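Local coordinates for protein predicted protease of the collagenase family (Methanopyrus kandleri, PDB 5D88) that is probably a peptidase of family U32, a TIM-barrel protein that binds a zinc ion, at residues T22-L27 with D243-L248; S79-M84 with G117-D122; T136-H141 with A159-V164. All blocks are in the same frame, centred on the assembly; numbering follows the deposited sequence. Where two conformers were deposited one is given.

Interaction 1 (T22-L27 with D243-L248)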
ATOM      1  N   THR A  22     -17.399 -25.666   5.163  1.00 64.77           N
ATOM      2  CA  THR A  22     -16.573 -24.482   5.382  1.00 58.68           C
ATOM      3  C   THR A  22     -15.393 -24.823   6.285  1.00 53.28           C
ATOM      4  O   THR A  22     -15.566 -25.403   7.357  1.00 53.19           O
ATOM      5  CB  THR A  22     -17.408 -23.362   6.009  1.00 59.12           C
ATOM      6  OG1 THR A  22     -18.464 -22.986   5.119  1.00 59.24           O
ATOM      7  CG2 THR A  22     -16.566 -22.146   6.275  1.00 58.43           C
ATOM      8  N   ARG A  23     -14.187 -24.460   5.856  1.00 46.93           N
ATOM      9  CA  ARG A  23     -12.995 -24.743   6.640  1.00 45.23           C
ATOM     10  C   ARG A  23     -12.661 -23.546   7.520  1.00 39.22           C
ATOM     11  O   ARG A  23     -12.725 -22.397   7.075  1.00 39.42           O
ATOM     12  CB  ARG A  23     -11.837 -25.108   5.717  1.00 46.58           C
ATOM     13  CG  ARG A  23     -12.119 -26.407   4.997  1.00 48.52           C
ATOM     14  CD  ARG A  23     -11.000 -26.823   4.078  1.00 49.34           C
ATOM     15  NE  ARG A  23     -10.724 -25.809   3.067  1.00 48.55           N
ATOM     16  CZ  ARG A  23     -11.398 -25.665   1.929  1.00 45.96           C
ATOM     17  NH1 ARG A  23     -12.416 -26.475   1.627  1.00 47.18           N
ATOM     18  NH2 ARG A  23     -11.047 -24.696   1.087  1.00 44.24           N
ATOM     19  N   ARG A  24     -12.313 -23.815   8.778  1.00 37.82           N
ATOM     20  CA  ARG A  24     -12.200 -22.768   9.790  0.55 38.45           C
ATOM     21  C   ARG A  24     -10.779 -22.688  10.324  1.00 36.72           C
ATOM     22  O   ARG A  24     -10.239 -23.679  10.830  1.00 34.55           O
ATOM     23  CB  ARG A  24     -13.186 -23.004  10.931  0.55 42.06           C
ATOM     24  CG  ARG A  24     -14.628 -22.894  10.469  0.55 46.94           C
ATOM     25  CD  ARG A  24     -15.608 -22.917  11.621  0.55 51.13           C
ATOM     26  NE  ARG A  24     -15.409 -21.833  12.586  0.55 52.76           N
ATOM     27  CZ  ARG A  24     -15.956 -20.623  12.494  0.55 55.47           C
ATOM     28  NH1 ARG A  24     -16.730 -20.304  11.469  0.55 56.01           N
ATOM     29  NH2 ARG A  24     -15.730 -19.722  13.440  0.55 56.92           N
ATOM     30  N   TRP A  25     -10.202 -21.498  10.231  1.00 32.05           N
ATOM     31  CA  TRP A  25      -8.851 -21.193  10.655  1.00 30.72           C
ATOM     32  C   TRP A  25      -8.889 -20.127  11.736  1.00 30.35           C
ATOM     33  O   TRP A  25      -9.683 -19.182  11.661  1.00 33.88           O
ATOM     34  CB  TRP A  25      -8.041 -20.699   9.467  1.00 31.25           C
ATOM     35  CG  TRP A  25      -7.814 -21.757   8.452  1.00 33.64           C
ATOM     36  CD1 TRP A  25      -8.672 -22.163   7.473  1.00 34.27           C
ATOM     37  CD2 TRP A  25      -6.646 -22.557   8.319  1.00 31.35           C
ATOM     38  NE1 TRP A  25      -8.101 -23.169   6.738  1.00 34.03           N
ATOM     39  CE2 TRP A  25      -6.854 -23.430   7.241  1.00 32.35           C
ATOM     40  CE3 TRP A  25      -5.441 -22.621   9.010  1.00 32.66           C
ATOM     41  CZ2 TRP A  25      -5.894 -24.346   6.833  1.00 31.65           C
ATOM     42  CZ3 TRP A  25      -4.498 -23.529   8.611  1.00 33.00           C
ATOM     43  CH2 TRP A  25      -4.726 -24.382   7.536  1.00 32.49           C
ATOM     44  N   TYR A  26      -8.022 -20.269  12.732  1.00 30.06           N
ATOM     45  CA  TYR A  26      -7.945 -19.328  13.839  1.00 30.16           C
ATOM     46  C   TYR A  26      -6.538 -18.760  13.963  1.00 29.43           C
ATOM     47  O   TYR A  26      -5.550 -19.496  13.916  1.00 31.65           O
ATOM     48  CB  TYR A  26      -8.354 -19.994  15.152  1.00 31.68           C
ATOM     49  CG  TYR A  26      -9.825 -20.258  15.205  1.00 36.63           C
ATOM     50  CD1 TYR A  26     -10.373 -21.373  14.598  1.00 39.11           C
ATOM     51  CD2 TYR A  26     -10.676 -19.357  15.823  1.00 40.65           C
ATOM     52  CE1 TYR A  26     -11.740 -21.597  14.630  1.00 42.02           C
ATOM     53  CE2 TYR A  26     -12.018 -19.564  15.840  1.00 42.37           C
ATOM     54  CZ  TYR A  26     -12.551 -20.684  15.252  1.00 44.51           C
ATOM     55  OH  TYR A  26     -13.913 -20.862  15.301  1.00 50.28           O
ATOM     56  N   LEU A  27      -6.464 -17.450  14.129  1.00 29.34           N
ATOM     57  CA  LEU A  27      -5.214 -16.791  14.461  1.00 27.92           C
ATOM     58  C   LEU A  27      -4.724 -17.274  15.821  1.00 29.74           C
ATOM     59  O   LEU A  27      -5.507 -17.435  16.760  1.00 31.63           O
ATOM     60  CB  LEU A  27      -5.430 -15.270  14.485  1.00 29.09           C
ATOM     61  CG  LEU A  27      -4.198 -14.439  14.848  1.00 32.68           C
ATOM     62  CD1 LEU A  27      -3.186 -14.408  13.711  1.00 33.81           C
ATOM     63  CD2 LEU A  27      -4.590 -13.040  15.260  1.00 34.40           C
ATOM     64  N   ASP A 243     -15.291 -20.439   1.018  1.00 34.97           N
ATOM     65  CA  ASP A 243     -14.814 -21.788   1.253  1.00 34.54           C
ATOM     66  C   ASP A 243     -14.106 -21.936   2.586  1.00 35.87           C
ATOM     67  O   ASP A 243     -14.068 -23.049   3.131  1.00 36.35           O
ATOM     68  CB  ASP A 243     -13.848 -22.182   0.135  1.00 36.77           C
ATOM     69  CG  ASP A 243     -14.465 -22.040  -1.235  1.00 38.19           C
ATOM     70  OD1 ASP A 243     -15.424 -22.781  -1.533  1.00 39.63           O
ATOM     71  OD2 ASP A 243     -14.005 -21.182  -2.006  1.00 38.05           O
ATOM     72  N   GLU A 244     -13.554 -20.836   3.109  1.00 33.57           N
ATOM     73  CA  GLU A 244     -12.739 -20.829   4.316  1.00 32.75           C
ATOM     74  C   GLU A 244     -13.053 -19.583   5.107  1.00 32.12           C
ATOM     75  O   GLU A 244     -13.242 -18.514   4.521  1.00 33.44           O
ATOM     76  CB  GLU A 244     -11.238 -20.823   4.004  1.00 32.72           C
ATOM     77  CG  GLU A 244     -10.806 -22.021   3.208  1.00 34.69           C
ATOM     78  CD  GLU A 244      -9.323 -22.053   2.882  1.00 36.99           C
ATOM     79  OE1 GLU A 244      -8.536 -21.221   3.405  1.00 35.70           O
ATOM     80  OE2 GLU A 244      -8.941 -22.936   2.080  1.00 40.55           O
ATOM     81  N   VAL A 245     -13.067 -19.723   6.431  1.00 33.04           N
ATOM     82  CA  VAL A 245     -13.281 -18.618   7.353  1.00 33.44           C
ATOM     83  C   VAL A 245     -12.059 -18.528   8.239  1.00 33.03           C
ATOM     84  O   VAL A 245     -11.632 -19.533   8.814  1.00 35.83           O
ATOM     85  CB  VAL A 245     -14.549 -18.806   8.209  1.00 35.74           C
ATOM     86  CG1 VAL A 245     -14.689 -17.671   9.202  1.00 37.24           C
ATOM     87  CG2 VAL A 245     -15.761 -18.849   7.336  1.00 39.18           C
ATOM     88  N   PHE A 246     -11.503 -17.332   8.344  1.00 30.17           N
ATOM     89  CA  PHE A 246     -10.315 -17.075   9.146  1.00 29.25           C
ATOM     90  C   PHE A 246     -10.714 -16.093  10.233  1.00 30.16           C
ATOM     91  O   PHE A 246     -11.040 -14.935   9.945  1.00 31.71           O
ATOM     92  CB  PHE A 246      -9.200 -16.533   8.258  1.00 29.89           C
ATOM     93  CG  PHE A 246      -7.994 -16.029   8.988  1.00 29.40           C
ATOM     94  CD1 PHE A 246      -7.549 -16.600  10.169  1.00 30.93           C
ATOM     95  CD2 PHE A 246      -7.272 -14.971   8.453  1.00 31.97           C
ATOM     96  CE1 PHE A 246      -6.409 -16.095  10.811  1.00 31.06           C
ATOM     97  CE2 PHE A 246      -6.128 -14.481   9.088  1.00 33.27           C
ATOM     98  CZ  PHE A 246      -5.706 -15.045  10.265  1.00 32.06           C
ATOM     99  N   ILE A 247     -10.689 -16.560  11.474  1.00 30.58           N
ATOM    100  CA  ILE A 247     -11.050 -15.742  12.625  1.00 31.16           C
ATOM    101  C   ILE A 247      -9.792 -15.095  13.185  1.00 29.92           C
ATOM    102  O   ILE A 247      -8.887 -15.793  13.653  1.00 30.81           O
ATOM    103  CB  ILE A 247     -11.739 -16.593  13.698  1.00 35.16           C
ATOM    104  CG1 ILE A 247     -12.942 -17.315  13.103  1.00 41.23           C
ATOM    105  CG2 ILE A 247     -12.109 -15.733  14.878  1.00 34.82           C
ATOM    106  CD1 ILE A 247     -13.966 -16.390  12.525  1.00 45.99           C
ATOM    107  N   LEU A 248      -9.739 -13.758  13.173  1.00 29.86           N
ATOM    108  CA  LEU A 248      -8.607 -13.065  13.792  1.00 34.98           C
ATOM    109  C   LEU A 248      -8.826 -12.852  15.284  1.00 40.50           C
ATOM    110  O   LEU A 248      -8.031 -13.307  16.108  1.00 45.20           O
ATOM    111  CB  LEU A 248      -8.371 -11.704  13.153  1.00 38.16           C
ATOM    112  CG  LEU A 248      -7.607 -11.642  11.871  1.00 38.22           C
ATOM    113  CD1 LEU A 248      -8.532 -12.199  10.838  1.00 41.17           C
ATOM    114  CD2 LEU A 248      -7.206 -10.227  11.566  1.00 39.98           C
TER
HETATM  115  O   HOH W   1      -8.455 -24.852   4.337  1.00 40.16           O
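Strands 23-27 and 244-247 are the first and last strands of a TIM barrel, and their parallel pairing closes it. Five backbone hydrogen bonds run along the seam. Arg23 N starts the series on a lone pair of Asp243 O, at 3.1 Å. The other four donors lie nearly along the C=O axes, ending with Leu27 N to Ile247 O at 3.0 Å.

Charged groups meet on the face of Arg23, Trp25, Glu244 and Phe246. Arg23 NH2 makes a salt bridge of 2.9 Å to the anti lone pair of Glu244 OE2. This oxygen lies in the guanidinium plane, although the two flat groups stand 82° apart. Arg23 NH2 also pairs with Glu185, and Glu244 OE1 with Arg187.

On the other face Arg24 bends at chi3 (59°). NE and NH2 grip the hydroxyl of Tyr26 side-on, Arg24 NH2 to Tyr26 OH at 2.8 Å. Arg24 NH1 also pairs with Glu239. The Tyr26 ring lies alongside Ile247, with Tyr26 CD2 3.6 Å from Ile247 CB. An alanine at Tyr26 loses the two-nitrogen hold and would probably leave the guanidinium less fixed and Ile247 less covered.

Thr22 CG2 also touches Val245 CG2. Phe246 CE1 lies 3.9 Å from Leu27 CB, and the ring edge faces Trp25 O.

One water accepts from Arg23 NE at 2.8 Å and Trp25 NE1 at 3.0 Å, and donates weakly to Glu244 OE2.

Interaction 2 (S79-M84 with G117-D122)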
ATOM      1  N   SER A  79      -3.921 -28.267  11.223  1.00 39.16           N
ATOM      2  CA  SER A  79      -3.072 -27.730  10.168  1.00 38.36           C
ATOM      3  C   SER A  79      -2.526 -26.373  10.604  1.00 34.03           C
ATOM      4  O   SER A  79      -3.092 -25.702  11.472  1.00 34.38           O
ATOM      5  CB  SER A  79      -3.845 -27.601   8.851  1.00 39.99           C
ATOM      6  OG  SER A  79      -4.308 -28.867   8.427  1.00 43.12           O
ATOM      7  N   VAL A  80      -1.403 -25.982  10.007  1.00 32.76           N
ATOM      8  CA  VAL A  80      -0.676 -24.783  10.414  1.00 33.13           C
ATOM      9  C   VAL A  80      -0.299 -23.966   9.192  1.00 30.90           C
ATOM     10  O   VAL A  80       0.371 -24.468   8.280  1.00 31.66           O
ATOM     11  CB  VAL A  80       0.590 -25.127  11.220  1.00 33.51           C
ATOM     12  CG1 VAL A  80       1.373 -23.868  11.553  1.00 34.75           C
ATOM     13  CG2 VAL A  80       0.212 -25.901  12.485  1.00 35.46           C
ATOM     14  N   GLN A  81      -0.660 -22.690   9.202  1.00 27.38           N
ATOM     15  CA  GLN A  81      -0.169 -21.761   8.202  1.00 26.57           C
ATOM     16  C   GLN A  81       0.602 -20.637   8.875  1.00 26.58           C
ATOM     17  O   GLN A  81       0.219 -20.143   9.938  1.00 27.97           O
ATOM     18  CB  GLN A  81      -1.308 -21.200   7.356  1.00 27.96           C
ATOM     19  CG  GLN A  81      -1.966 -22.265   6.496  1.00 29.32           C
ATOM     20  CD  GLN A  81      -3.179 -21.783   5.723  1.00 30.08           C
ATOM     21  OE1 GLN A  81      -3.742 -20.723   5.995  1.00 29.38           O
ATOM     22  NE2 GLN A  81      -3.603 -22.586   4.755  1.00 30.99           N
ATOM     23  N   ALA A  82       1.725 -20.288   8.265  1.00 27.15           N
ATOM     24  CA  ALA A  82       2.520 -19.145   8.679  1.00 25.14           C
ATOM     25  C   ALA A  82       1.929 -17.883   8.075  1.00 25.37           C
ATOM     26  O   ALA A  82       1.668 -17.829   6.871  1.00 27.38           O
ATOM     27  CB  ALA A  82       3.967 -19.313   8.204  1.00 26.63           C
ATOM     28  N   LEU A  83       1.753 -16.861   8.903  1.00 25.01           N
ATOM     29  CA  LEU A  83       1.342 -15.537   8.450  1.00 24.62           C
ATOM     30  C   LEU A  83       2.593 -14.692   8.257  1.00 22.83           C
ATOM     31  O   LEU A  83       3.280 -14.342   9.226  1.00 25.17           O
ATOM     32  CB  LEU A  83       0.380 -14.895   9.450  1.00 23.25           C
ATOM     33  CG  LEU A  83      -0.168 -13.504   9.121  1.00 24.76           C
ATOM     34  CD1 LEU A  83      -1.053 -13.548   7.861  1.00 27.26           C
ATOM     35  CD2 LEU A  83      -0.956 -12.986  10.290  1.00 27.26           C
ATOM     36  N   MET A  84       2.877 -14.373   7.000  1.00 22.94           N
ATOM     37  CA  MET A  84       4.061 -13.611   6.586  1.00 21.23           C
ATOM     38  C   MET A  84       3.589 -12.626   5.521  1.00 22.75           C
ATOM     39  O   MET A  84       4.036 -12.631   4.380  1.00 23.85           O
ATOM     40  CB  MET A  84       5.164 -14.526   6.050  1.00 24.14           C
ATOM     41  CG  MET A  84       6.492 -13.816   5.909  1.00 27.44           C
ATOM     42  SD  MET A  84       7.791 -14.942   5.400  1.00 27.78           S
ATOM     43  CE  MET A  84       7.167 -15.352   3.810  1.00 29.48           C
ATOM     44  N   GLY A 117       1.045 -24.259   4.901  1.00 29.71           N
ATOM     45  CA  GLY A 117       0.807 -23.181   3.966  1.00 28.31           C
ATOM     46  C   GLY A 117       1.347 -21.882   4.518  1.00 26.97           C
ATOM     47  O   GLY A 117       1.791 -21.795   5.671  1.00 26.26           O
ATOM     48  N   VAL A 118       1.287 -20.858   3.671  1.00 25.55           N
ATOM     49  CA  VAL A 118       1.816 -19.537   3.993  1.00 25.52           C
ATOM     50  C   VAL A 118       0.826 -18.497   3.500  1.00 27.38           C
ATOM     51  O   VAL A 118       0.341 -18.580   2.362  1.00 27.68           O
ATOM     52  CB  VAL A 118       3.212 -19.273   3.382  1.00 26.99           C
ATOM     53  CG1 VAL A 118       3.822 -18.050   4.034  1.00 27.85           C
ATOM     54  CG2 VAL A 118       4.135 -20.461   3.551  1.00 27.23           C
ATOM     55  N   VAL A 119       0.522 -17.529   4.364  1.00 25.08           N
ATOM     56  CA  VAL A 119      -0.382 -16.430   4.070  1.00 24.21           C
ATOM     57  C   VAL A 119       0.475 -15.205   3.798  1.00 24.11           C
ATOM     58  O   VAL A 119       1.158 -14.705   4.695  1.00 24.44           O
ATOM     59  CB  VAL A 119      -1.362 -16.178   5.228  1.00 23.62           C
ATOM     60  CG1 VAL A 119      -2.348 -15.075   4.859  1.00 26.52           C
ATOM     61  CG2 VAL A 119      -2.108 -17.474   5.631  1.00 25.72           C
ATOM     62  N   VAL A 120       0.450 -14.725   2.554  1.00 23.93           N
ATOM     63  CA  VAL A 120       1.334 -13.661   2.102  1.00 23.12           C
ATOM     64  C   VAL A 120       0.516 -12.615   1.357  1.00 22.24           C
ATOM     65  O   VAL A 120      -0.582 -12.880   0.880  1.00 23.43           O
ATOM     66  CB  VAL A 120       2.453 -14.202   1.189  1.00 23.73           C
ATOM     67  CG1 VAL A 120       3.273 -15.241   1.935  1.00 28.10           C
ATOM     68  CG2 VAL A 120       1.891 -14.795  -0.105  1.00 26.47           C
ATOM     69  N   ALA A 121       1.094 -11.434   1.217  1.00 23.95           N
ATOM     70  CA  ALA A 121       0.534 -10.381   0.384  1.00 22.86           C
ATOM     71  C   ALA A 121       1.357 -10.071  -0.855  1.00 23.41           C
ATOM     72  O   ALA A 121       0.795  -9.737  -1.894  1.00 23.92           O
ATOM     73  CB  ALA A 121       0.384  -9.106   1.196  1.00 22.21           C
ATOM     74  N   ASP A 122       2.675 -10.129  -0.760  1.00 23.05           N
ATOM     75  CA  ASP A 122       3.536  -9.645  -1.816  1.00 23.91           C
ATOM     76  C   ASP A 122       3.413 -10.548  -3.034  1.00 23.73           C
ATOM     77  O   ASP A 122       3.656 -11.752  -2.924  1.00 23.62           O
ATOM     78  CB  ASP A 122       4.959  -9.604  -1.267  1.00 24.61           C
ATOM     79  CG  ASP A 122       5.982  -8.955  -2.212  1.00 28.72           C
ATOM     80  OD1 ASP A 122       5.743  -8.806  -3.407  1.00 29.96           O
ATOM     81  OD2 ASP A 122       7.074  -8.593  -1.713  1.00 30.12           O
TER
HETATM   82  O   HOH W   2       3.797 -10.783   2.048  1.00 21.41           O
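The side-chain amide of Gln81 is packed from opposite sides by CH2 of Trp25 and CG2 of Val138. Gln81 OE1 accepts a hydrogen bond from Arg187 and lies 3.7 Å from Val119 CG2, where the two side chains cross at about a right angle. Gly117 meets Gln81 with bare backbone: its CA is 3.9 Å from Gln81 CG, and a beta carbon there would sit tight against NE2.

Leu83 lies on the same face as Gln81. Leu83 CD1 touches Val119 CG1 at 3.6 Å, the methyl that is anti to the backbone N (chi1 -177°). Ala82 and Val118 take the other face in loose contact.

The backbones pair in parallel. Val119 N to Ala82 O is short and straight, 2.8 Å and 173°. Met84 N follows to Val119 O at 2.9 Å. Ala82 N reaches Gly117 O from above the carbonyl plane, at 3.0 Å. The first bond, Gly117 N to Val80 O, is weak. A water bridges Met84 O and Ala121 N. Asp122 then N-caps the next helix.

The two strands belong to a beta-alpha-beta unit of the barrel, with helix 98-113 as the crossover. That helix packs on Ala82 and Val118 through Leu109. Helix 123-132 covers Val118 and Val120, and strand 43-47 pairs with the far side of strand 79-83.

Interaction 3 (T136-H141 with A159-V164). With ACT (acetate ion), chain C.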
ATOM      1  N   THR A 136       0.536 -24.652   0.605  1.00 32.50           N
ATOM      2  CA  THR A 136      -0.656 -23.891   0.247  1.00 29.74           C
ATOM      3  C   THR A 136      -0.308 -22.409   0.214  1.00 28.68           C
ATOM      4  O   THR A 136       0.196 -21.869   1.199  1.00 30.32           O
ATOM      5  CB  THR A 136      -1.792 -24.118   1.255  1.00 31.19           C
ATOM      6  OG1 THR A 136      -2.031 -25.507   1.425  1.00 33.26           O
ATOM      7  CG2 THR A 136      -3.078 -23.468   0.771  1.00 33.06           C
ATOM      8  N   VAL A 137      -0.590 -21.747  -0.901  1.00 27.11           N
ATOM      9  CA  VAL A 137      -0.287 -20.327  -1.067  1.00 27.21           C
ATOM     10  C   VAL A 137      -1.580 -19.542  -0.881  1.00 26.21           C
ATOM     11  O   VAL A 137      -2.487 -19.612  -1.720  1.00 27.85           O
ATOM     12  CB  VAL A 137       0.345 -20.036  -2.431  1.00 28.50           C
ATOM     13  CG1 VAL A 137       0.697 -18.566  -2.555  1.00 30.38           C
ATOM     14  CG2 VAL A 137       1.575 -20.891  -2.643  1.00 30.71           C
ATOM     15  N   VAL A 138      -1.665 -18.808   0.229  1.00 26.28           N
ATOM     16  CA  VAL A 138      -2.857 -18.048   0.615  1.00 26.01           C
ATOM     17  C   VAL A 138      -2.536 -16.566   0.470  1.00 25.23           C
ATOM     18  O   VAL A 138      -1.572 -16.072   1.067  1.00 25.56           O
ATOM     19  CB  VAL A 138      -3.281 -18.350   2.057  1.00 26.57           C
ATOM     20  CG1 VAL A 138      -4.556 -17.586   2.423  1.00 27.35           C
ATOM     21  CG2 VAL A 138      -3.460 -19.825   2.277  1.00 28.23           C
ATOM     22  N   VAL A 139      -3.345 -15.849  -0.302  1.00 24.41           N
ATOM     23  CA  VAL A 139      -3.211 -14.400  -0.385  1.00 23.77           C
ATOM     24  C   VAL A 139      -3.949 -13.773   0.793  1.00 22.72           C
ATOM     25  O   VAL A 139      -5.163 -13.961   0.966  1.00 24.02           O
ATOM     26  CB  VAL A 139      -3.743 -13.860  -1.710  1.00 23.73           C
ATOM     27  CG1 VAL A 139      -3.627 -12.337  -1.733  1.00 24.30           C
ATOM     28  CG2 VAL A 139      -2.975 -14.478  -2.881  1.00 24.97           C
ATOM     29  N   SER A 140      -3.213 -13.017   1.593  1.00 22.75           N
ATOM     30  CA  SER A 140      -3.758 -12.350   2.760  1.00 21.58           C
ATOM     31  C   SER A 140      -4.759 -11.273   2.379  1.00 22.30           C
ATOM     32  O   SER A 140      -4.668 -10.652   1.328  1.00 24.28           O
ATOM     33  CB  SER A 140      -2.627 -11.696   3.559  1.00 22.90           C
ATOM     34  OG  SER A 140      -3.114 -11.167   4.793  1.00 24.94           O
ATOM     35  N   HIS A 141      -5.698 -11.013   3.295  1.00 23.54           N
ATOM     36  CA  HIS A 141      -6.556  -9.848   3.158  1.00 24.92           C
ATOM     37  C   HIS A 141      -5.761  -8.547   3.111  1.00 25.02           C
ATOM     38  O   HIS A 141      -6.279  -7.547   2.617  1.00 26.36           O
ATOM     39  CB  HIS A 141      -7.574  -9.823   4.303  1.00 26.52           C
ATOM     40  CG  HIS A 141      -7.002  -9.373   5.601  1.00 25.93           C
ATOM     41  ND1 HIS A 141      -6.252 -10.201   6.407  1.00 26.34           N
ATOM     42  CD2 HIS A 141      -7.046  -8.173   6.222  1.00 27.13           C
ATOM     43  CE1 HIS A 141      -5.831  -9.522   7.455  1.00 26.65           C
ATOM     44  NE2 HIS A 141      -6.315  -8.295   7.379  1.00 28.21           N
ATOM     45  N   ALA A 159      -1.602 -18.275  -6.607  1.00 29.12           N
ATOM     46  CA  ALA A 159      -2.365 -18.423  -5.379  1.00 28.20           C
ATOM     47  C   ALA A 159      -3.237 -19.668  -5.433  1.00 27.90           C
ATOM     48  O   ALA A 159      -3.824 -19.989  -6.469  1.00 30.93           O
ATOM     49  CB  ALA A 159      -3.237 -17.190  -5.129  1.00 29.68           C
ATOM     50  N   ASP A 160      -3.317 -20.369  -4.297  1.00 30.09           N
ATOM     51  CA  ASP A 160      -4.265 -21.468  -4.095  1.00 30.73           C
ATOM     52  C   ASP A 160      -5.556 -21.008  -3.436  1.00 30.10           C
ATOM     53  O   ASP A 160      -6.626 -21.591  -3.676  1.00 31.02           O
ATOM     54  CB  ASP A 160      -3.634 -22.545  -3.211  1.00 32.83           C
ATOM     55  CG  ASP A 160      -2.410 -23.194  -3.854  1.00 33.76           C
ATOM     56  OD1 ASP A 160      -2.514 -23.610  -5.029  1.00 35.24           O
ATOM     57  OD2 ASP A 160      -1.359 -23.302  -3.181  1.00 34.95           O
ATOM     58  N   VAL A 161      -5.453 -19.985  -2.596  1.00 29.28           N
ATOM     59  CA  VAL A 161      -6.545 -19.435  -1.796  1.00 28.91           C
ATOM     60  C   VAL A 161      -6.386 -17.928  -1.823  1.00 28.63           C
ATOM     61  O   VAL A 161      -5.267 -17.424  -1.678  1.00 28.35           O
ATOM     62  CB  VAL A 161      -6.481 -19.928  -0.335  1.00 28.28           C
ATOM     63  CG1 VAL A 161      -7.603 -19.354   0.498  1.00 29.12           C
ATOM     64  CG2 VAL A 161      -6.457 -21.424  -0.271  1.00 30.23           C
ATOM     65  N   ILE A 162      -7.488 -17.204  -1.993  1.00 27.75           N
ATOM     66  CA  ILE A 162      -7.471 -15.749  -1.937  1.00 27.18           C
ATOM     67  C   ILE A 162      -8.407 -15.300  -0.830  1.00 27.43           C
ATOM     68  O   ILE A 162      -9.582 -15.675  -0.812  1.00 28.27           O
ATOM     69  CB  ILE A 162      -7.855 -15.116  -3.278  1.00 27.09           C
ATOM     70  CG1 ILE A 162      -6.768 -15.431  -4.315  1.00 27.80           C
ATOM     71  CG2 ILE A 162      -7.983 -13.608  -3.117  1.00 30.72           C
ATOM     72  CD1 ILE A 162      -7.064 -14.949  -5.717  1.00 31.51           C
ATOM     73  N   THR A 163      -7.874 -14.521   0.101  1.00 26.06           N
ATOM     74  CA  THR A 163      -8.671 -13.866   1.128  1.00 26.71           C
ATOM     75  C   THR A 163      -9.147 -12.538   0.550  1.00 27.07           C
ATOM     76  O   THR A 163      -8.326 -11.715   0.125  1.00 29.26           O
ATOM     77  CB  THR A 163      -7.852 -13.626   2.402  1.00 26.28           C
ATOM     78  OG1 THR A 163      -7.131 -14.801   2.766  1.00 28.13           O
ATOM     79  CG2 THR A 163      -8.754 -13.270   3.543  1.00 26.21           C
ATOM     80  N   VAL A 164     -10.460 -12.350   0.470  1.00 28.07           N
ATOM     81  CA  VAL A 164     -10.963 -11.096  -0.077  1.00 29.06           C
ATOM     82  C   VAL A 164     -10.740  -9.967   0.926  1.00 27.69           C
ATOM     83  O   VAL A 164     -10.625 -10.171   2.144  1.00 28.14           O
ATOM     84  CB  VAL A 164     -12.449 -11.194  -0.452  1.00 30.36           C
ATOM     85  CG1 VAL A 164     -12.687 -12.288  -1.484  1.00 32.77           C
ATOM     86  CG2 VAL A 164     -13.313 -11.396   0.806  1.00 32.76           C
TER
HETATM   87  C   ACT C 302      -5.838  -6.178  10.193  1.00 29.69           C
HETATM   88  O   ACT C 302      -6.687  -6.305   9.278  1.00 28.53           O
HETATM   89  OXT ACT C 302      -4.704  -5.777   9.844  1.00 30.11           O
HETATM   90  CH3 ACT C 302      -6.176  -6.462  11.630  1.00 29.97           C
HETATM   91  O   HOH W   3      -6.714  -9.731  -0.315  1.00 30.72           O
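Val139 and Thr163 have the most surface buried by this contact, and the same carbonyl joins them. Val139 O receives two hydrogen bonds from Thr163. The backbone N comes in the carbonyl plane, Thr163 N lying 2.9 Å from Val139 O. The hydroxyl donates from above that plane, with Thr163 OG1 2.8 Å from Val139 O. OG1 stands beside its own backbone N (chi1 -47°), so both donors face one acceptor. This double hold fixes the rotation of the threonine. It also leaves Thr163 CG2 against His141, whose CB is 3.7 Å from that methyl.

Val139 is bound through its N as well, to Val161 O at 2.8 Å in a nearly straight bond (170°). Val139 CG2, beside the backbone N, presses on Ala159 CB at 3.5 Å. Ile162 CG1 lies a little farther from the same methyl.

Val161 comes next in buried surface, equal with Val137. It lies side by side with Val138, both pointing the same way. Its N donates to Val137 O, which also accepts from Asp160 N at 2.8 Å. Asp160 closes this end from a second direction. The anti lone pair of Asp160 OD2 takes the N-H of Val137, with N to OD2 at 2.9 Å, so side chain and backbone of one aspartate hold both polar groups of Val137.

At the other end a water donates to Ser140 O and Thr163 O. His141 NE2 donates to O of an acetate at 2.8 Å; the acetate is probably from the crystallisation liquor.

The strands form another beta-alpha-beta unit of the barrel. Helix 148-157 links them and covers Val139 and Ile162 through Phe154. Strand 117-120 pairs with strand 136-139 on one flank, while Val161 and Thr163 touch strand 185-190 on the other.

How the interactions relate
All three interactions belong to one eight-stranded parallel barrel. Interaction 1 joins strand 23-27 to strand 244-247 and closes the ring. Interactions 2 and 3 join 79-83 to 117-120 and 136-139 to 161-163, each across a single helical crossover. They follow in series, both nested within the loop that interaction 1 closes. Their centres are nearest, about 8 Å apart, because strands 117-120 and 136-139 are neighbours. Val120 N to Val138 O, at 2.8 Å, is a probable hydrogen bond. The centre of interaction 1 lies about 13 and 12 Å from those of interactions 2 and 3. Glu244 OE1 packs on Val161 CG1, past strand 185-190. Together they tie distant parts of the chain into one closed scaffold.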